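Local coordinates for ABC transporter, solute-binding protein (Staphylococcus aureus, PDB 6LKK) that binds glucose 6-phosphate as an extracellular solute-binding lipoprotein and is linked to signal transmission in a two-component system, at residues Asp176-Gly180 / Gly199-Ser203; Thr238-Gln244 / Ile255-Ser260. All coordinates share one frame. Numbering follows the deposited sequence.

Contact 1 of 2, residues Asp176-Gly180 / Gly199-Ser203; sequences DVAKG and GYPVS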
loop_
_atom_site.group_PDB
_atom_site.type_symbol
_atom_site.label_atom_id
_atom_site.label_comp_id
_atom_site.label_asym_id
_atom_site.label_seq_id
_atom_site.Cartn_x
_atom_site.Cartn_y
_atom_site.Cartn_z
ATOM N N ASP A 176 14.742 2.028 8.802
ATOM C CA ASP A 176 15.584 1.445 9.841
ATOM C C ASP A 176 16.211 0.131 9.391
ATOM O O ASP A 176 17.325 -0.193 9.815
ATOM C CB ASP A 176 14.771 1.250 11.121
ATOM C CG ASP A 176 14.533 2.553 11.861
ATOM O OD1 ASP A 176 15.117 3.583 11.460
ATOM O OD2 ASP A 176 13.760 2.552 12.842
ATOM N N VAL A 177 15.526 -0.639 8.542
ATOM C CA VAL A 177 16.162 -1.811 7.945
ATOM C C VAL A 177 17.293 -1.377 7.024
ATOM O O VAL A 177 18.414 -1.895 7.102
ATOM C CB VAL A 177 15.125 -2.669 7.194
ATOM C CG1 VAL A 177 15.814 -3.776 6.406
ATOM C CG2 VAL A 177 14.132 -3.278 8.167
ATOM N N ALA A 178 17.017 -0.418 6.139
ATOM C CA ALA A 178 18.026 0.032 5.185
ATOM C C ALA A 178 19.250 0.596 5.895
ATOM O O ALA A 178 20.380 0.419 5.429
ATOM C CB ALA A 178 17.428 1.077 4.243
ATOM N N LYS A 179 19.045 1.282 7.018
ATOM C CA LYS A 179 20.134 1.908 7.755
ATOM C C LYS A 179 20.784 0.977 8.772
ATOM O O LYS A 179 21.688 1.409 9.498
ATOM C CB LYS A 179 19.628 3.172 8.456
ATOM C CG LYS A 179 19.318 4.308 7.495
ATOM C CD LYS A 179 18.830 5.544 8.224
ATOM C CE LYS A 179 18.563 6.683 7.257
ATOM N NZ LYS A 179 18.104 7.910 7.960
ATOM N N GLY A 180 20.354 -0.278 8.848
ATOM C CA GLY A 180 21.034 -1.266 9.657
ATOM C C GLY A 180 20.594 -1.352 11.098
ATOM O O GLY A 180 21.308 -1.954 11.907
ATOM N N GLY A 199 20.865 2.777 -3.213
ATOM C CA GLY A 199 22.110 2.100 -2.921
ATOM C C GLY A 199 22.196 1.456 -1.559
ATOM O O GLY A 199 23.263 0.935 -1.209
ATOM N N TYR A 200 21.118 1.458 -0.783
ATOM C CA TYR A 200 21.173 0.868 0.541
ATOM C C TYR A 200 21.194 -0.657 0.433
ATOM O O TYR A 200 20.683 -1.224 -0.539
ATOM C CB TYR A 200 19.988 1.327 1.381
ATOM C CG TYR A 200 20.090 2.779 1.779
ATOM C CD1 TYR A 200 19.700 3.784 0.904
ATOM C CD2 TYR A 200 20.595 3.145 3.021
ATOM C CE1 TYR A 200 19.800 5.113 1.258
ATOM C CE2 TYR A 200 20.696 4.475 3.382
ATOM C CZ TYR A 200 20.298 5.453 2.497
ATOM O OH TYR A 200 20.395 6.781 2.845
ATOM N N PRO A 201 21.802 -1.342 1.408
ATOM C CA PRO A 201 21.905 -2.818 1.375
ATOM C C PRO A 201 20.584 -3.490 1.739
ATOM O O PRO A 201 20.385 -4.026 2.825
ATOM C CB PRO A 201 23.002 -3.096 2.406
ATOM C CG PRO A 201 22.883 -1.972 3.378
ATOM C CD PRO A 201 22.491 -0.767 2.578
ATOM N N VAL A 202 19.659 -3.458 0.779
ATOM C CA VAL A 202 18.286 -3.915 0.961
ATOM C C VAL A 202 18.001 -5.019 -0.047
ATOM O O VAL A 202 18.210 -4.835 -1.254
ATOM C CB VAL A 202 17.281 -2.758 0.792
ATOM C CG1 VAL A 202 15.845 -3.281 0.709
ATOM C CG2 VAL A 202 17.409 -1.773 1.943
ATOM N N SER A 203 17.518 -6.155 0.448
ATOM C CA SER A 203 17.006 -7.234 -0.384
ATOM C C SER A 203 15.492 -7.303 -0.243
ATOM O O SER A 203 14.952 -7.158 0.860
ATOM C CB SER A 203 17.624 -8.581 0.002
ATOM O OG SER A 203 18.997 -8.632 -0.342
#
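Helix 189-197 ends at G199, whose positive phi makes it the C-prime residue of a Schellman motif, with Y200 N bonded back to W195 O and G199 N to K196 O. The chain then turns past the end of a second helix, 170-178, which closes in the same manner: G180, also at positive phi, donates from its N to V177 O at 3.1 Å. Y200 points its CB at that helix end. Its CB lies 3.8 Å from A178 CB, and its ring edge approaches the A178 carbonyl, with CD2 3.6 Å from A178 O. Beyond, the aliphatic part of K179 passes the ring, CG 4.3 Å from Y200 CE2, while the K179 ammonium group (NZ) forms a salt bridge with E175; W195 meets the Y200 ring edge-to-face. P201 follows at the centre of an inverse gamma turn, which carries the weak bond from V202 N to Y200 O at 2.8 Å. P201 CD sits 3.7 Å from A178 O, so the same carbonyl faces both a tyrosine and a proline carbon. With V202 the chain enters strand 202-205, paired antiparallel with strand 92-105, and V202 CG2 packs 3.7 Å from A178 CB. The contact lies in the solute-binding fold, away from the glucose 6-phosphate pocket. No hydrogen bond crosses between the segments: the A178 methyl group fits between the Y200 and V202 side chains, so two helix ends and the start of strand 202-205 meet through close van der Waals contact, without directional bonds.

Contact 2 of 2, residues Thr238-Gln244 / Ile255-Ser260; sequences TSRSVQQ and IRKDVS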
loop_
_atom_site.group_PDB
_atom_site.type_symbol
_atom_site.label_atom_id
_atom_site.label_comp_id
_atom_site.label_asym_id
_atom_site.label_seq_id
_atom_site.Cartn_x
_atom_site.Cartn_y
_atom_site.Cartn_z
ATOM N N THR A 238 -5.878 7.218 -13.448
ATOM C CA THR A 238 -6.225 5.881 -13.912
ATOM C C THR A 238 -6.113 5.740 -15.424
ATOM O O THR A 238 -6.507 4.704 -15.968
ATOM C CB THR A 238 -7.640 5.515 -13.458
ATOM O OG1 THR A 238 -8.580 6.464 -13.978
ATOM C CG2 THR A 238 -7.724 5.507 -11.940
ATOM N N SER A 239 -5.575 6.747 -16.108
ATOM C CA SER A 239 -5.467 6.724 -17.557
ATOM C C SER A 239 -4.290 5.860 -18.002
ATOM O O SER A 239 -3.359 5.586 -17.240
ATOM C CB SER A 239 -5.304 8.142 -18.105
ATOM O OG SER A 239 -4.030 8.672 -17.783
ATOM N N ARG A 240 -4.337 5.439 -19.267
ATOM C CA ARG A 240 -3.285 4.581 -19.800
ATOM C C ARG A 240 -1.932 5.283 -19.776
ATOM O O ARG A 240 -0.936 4.715 -19.314
ATOM C CB ARG A 240 -3.630 4.137 -21.224
ATOM C CG ARG A 240 -2.644 3.112 -21.795
ATOM C CD ARG A 240 -2.726 2.995 -23.311
ATOM N NE ARG A 240 -2.573 4.292 -23.962
ATOM C CZ ARG A 240 -1.427 4.961 -24.052
ATOM N NH1 ARG A 240 -0.311 4.466 -23.530
ATOM N NH2 ARG A 240 -1.398 6.139 -24.660
ATOM N N SER A 241 -1.868 6.519 -20.279
ATOM C CA SER A 241 -0.567 7.169 -20.416
ATOM C C SER A 241 0.064 7.430 -19.054
ATOM O O SER A 241 1.278 7.272 -18.888
ATOM C CB SER A 241 -0.698 8.468 -21.213
ATOM O OG SER A 241 -1.487 9.423 -20.530
ATOM N N VAL A 242 -0.741 7.811 -18.063
ATOM C CA VAL A 242 -0.198 8.079 -16.736
ATOM C C VAL A 242 0.204 6.778 -16.050
ATOM O O VAL A 242 1.268 6.693 -15.428
ATOM C CB VAL A 242 -1.215 8.879 -15.902
ATOM C CG1 VAL A 242 -0.757 9.012 -14.458
ATOM C CG2 VAL A 242 -1.425 10.252 -16.522
ATOM N N GLN A 243 -0.636 5.745 -16.152
ATOM C CA GLN A 243 -0.274 4.443 -15.600
ATOM C C GLN A 243 1.004 3.918 -16.246
ATOM O O GLN A 243 1.864 3.345 -15.567
ATOM C CB GLN A 243 -1.423 3.456 -15.800
ATOM C CG GLN A 243 -2.653 3.747 -14.948
ATOM C CD GLN A 243 -2.629 3.040 -13.607
ATOM O OE1 GLN A 243 -2.281 1.862 -13.517
ATOM N NE2 GLN A 243 -3.006 3.758 -12.553
ATOM N N GLN A 244 1.143 4.113 -17.559
ATOM C CA GLN A 244 2.351 3.689 -18.260
ATOM C C GLN A 244 3.574 4.434 -17.740
ATOM O O GLN A 244 4.658 3.849 -17.609
ATOM C CB GLN A 244 2.170 3.914 -19.762
ATOM C CG GLN A 244 3.341 3.480 -20.627
ATOM C CD GLN A 244 3.473 1.971 -20.741
ATOM O OE1 GLN A 244 2.487 1.242 -20.689
ATOM N NE2 GLN A 244 4.701 1.498 -20.903
ATOM N N ILE A 255 -2.964 -1.049 -12.894
ATOM C CA ILE A 255 -4.277 -1.680 -12.805
ATOM C C ILE A 255 -4.885 -1.953 -14.172
ATOM O O ILE A 255 -5.901 -2.652 -14.253
ATOM C CB ILE A 255 -5.210 -0.783 -11.968
ATOM C CG1 ILE A 255 -6.515 -1.502 -11.603
ATOM C CG2 ILE A 255 -5.511 0.524 -12.702
ATOM C CD1 ILE A 255 -6.331 -2.727 -10.730
ATOM N N ARG A 256 -4.285 -1.445 -15.246
ATOM C CA ARG A 256 -4.887 -1.495 -16.571
ATOM C C ARG A 256 -4.351 -2.663 -17.393
ATOM O O ARG A 256 -3.193 -3.068 -17.260
ATOM C CB ARG A 256 -4.634 -0.190 -17.326
ATOM C CG ARG A 256 -5.309 1.028 -16.718
ATOM C CD ARG A 256 -5.011 2.273 -17.543
ATOM N NE ARG A 256 -5.567 2.198 -18.894
ATOM C CZ ARG A 256 -6.662 2.830 -19.315
ATOM N NH1 ARG A 256 -7.360 3.615 -18.505
ATOM N NH2 ARG A 256 -7.060 2.676 -20.566
ATOM N N LYS A 257 -5.216 -3.184 -18.270
ATOM C CA LYS A 257 -4.823 -4.245 -19.194
ATOM C C LYS A 257 -3.884 -3.739 -20.280
ATOM O O LYS A 257 -3.043 -4.501 -20.772
ATOM C CB LYS A 257 -6.061 -4.854 -19.855
ATOM C CG LYS A 257 -7.047 -5.532 -18.923
ATOM C CD LYS A 257 -8.401 -5.668 -19.611
ATOM C CE LYS A 257 -9.036 -7.025 -19.384
ATOM N NZ LYS A 257 -10.373 -7.104 -20.041
ATOM N N ASP A 258 -4.022 -2.475 -20.685
ATOM C CA ASP A 258 -3.315 -1.936 -21.841
ATOM C C ASP A 258 -2.048 -1.185 -21.449
ATOM O O ASP A 258 -1.635 -0.253 -22.148
ATOM C CB ASP A 258 -4.240 -1.028 -22.655
ATOM C CG ASP A 258 -4.831 0.103 -21.834
ATOM O OD1 ASP A 258 -4.531 0.189 -20.627
ATOM O OD2 ASP A 258 -5.605 0.906 -22.397
ATOM N N VAL A 259 -1.416 -1.585 -20.350
ATOM C CA VAL A 259 -0.201 -0.949 -19.859
ATOM C C VAL A 259 0.858 -2.021 -19.648
ATOM O O VAL A 259 0.552 -3.133 -19.201
ATOM C CB VAL A 259 -0.462 -0.165 -18.556
ATOM C CG1 VAL A 259 0.846 0.307 -17.925
ATOM C CG2 VAL A 259 -1.372 1.020 -18.838
ATOM N N SER A 260 2.105 -1.676 -19.961
ATOM C CA SER A 260 3.207 -2.619 -19.856
ATOM C C SER A 260 3.322 -3.185 -18.447
ATOM O O SER A 260 2.911 -2.564 -17.461
ATOM C CB SER A 260 4.528 -1.941 -20.223
ATOM O OG SER A 260 4.510 -1.461 -21.551
HETATM O O HOH W 1 0.304 1.759 -22.333
#
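A helix N-terminus is joined to an irregular chain segment mainly by side-chain-to-backbone hydrogen bonds, on the part of the solute-binding fold where helix 240-250 leads through the short strand 253-254 into the long loop before helix 286-293. S239 is the helix N-cap, its OG accepting a weak bond from V242 N at 3.4 Å as well as bonding to Y236 O. Two glutamines from the first turns reach across. Q243 OE1 accepts from I255 N at 3.1 Å and also from S254 OG, while its NE2 is held by F95 O and L237 O, so this buried amide ties the helix to strand 92-105. Bound glucose 6-phosphate lies about 12 Å from the Q243 side chain, without contact; the I255 side chain is about 8 Å from that of ligand-binding D216. Q244 uses both ends of its amide on S260: OE1 accepts from S260 N and NE2 donates to S260 OG, each at 3.0 Å. In the opposite direction, R256 extends over the helix start, where NH1 donates to T238 O at 2.9 Å and R240 CA lies over one face of the guanidinium. D258 fixes that group through a two-pronged salt bridge, NE to OD1 at 2.8 Å and NH2 to OD2 at 2.9 Å. V259 supplies apolar contact, its CG2 3.9 Å from Q243 CB and 3.8 Å from R240 CG. One water gathers three groups, accepting from R240 NH1 at 3.0 Å and donating to Q244 OE1 and to D258 O at 2.8 Å each.

Overall arrangement
Before either contact, the chain has already laid down the long strand 92-105, which later elements of both contacts meet. Contact 1 then closes a loop of 18 residues, running from the end of helix 170-178 through strand 184-188 and helix 189-197 to strand 202-205. After strand 213-221 and helix 230-237, contact 2 closes a shorter loop of 10 residues, bringing the start of helix 240-250 against the chain that follows strand 253-254. The two loops lie in series, neither nested nor crossed, with centres 31 Å apart and nearest atoms about 22 Å apart. Strands 202-205 and 253-254 both pair antiparallel with strand 92-105, which therefore connects these separate regions.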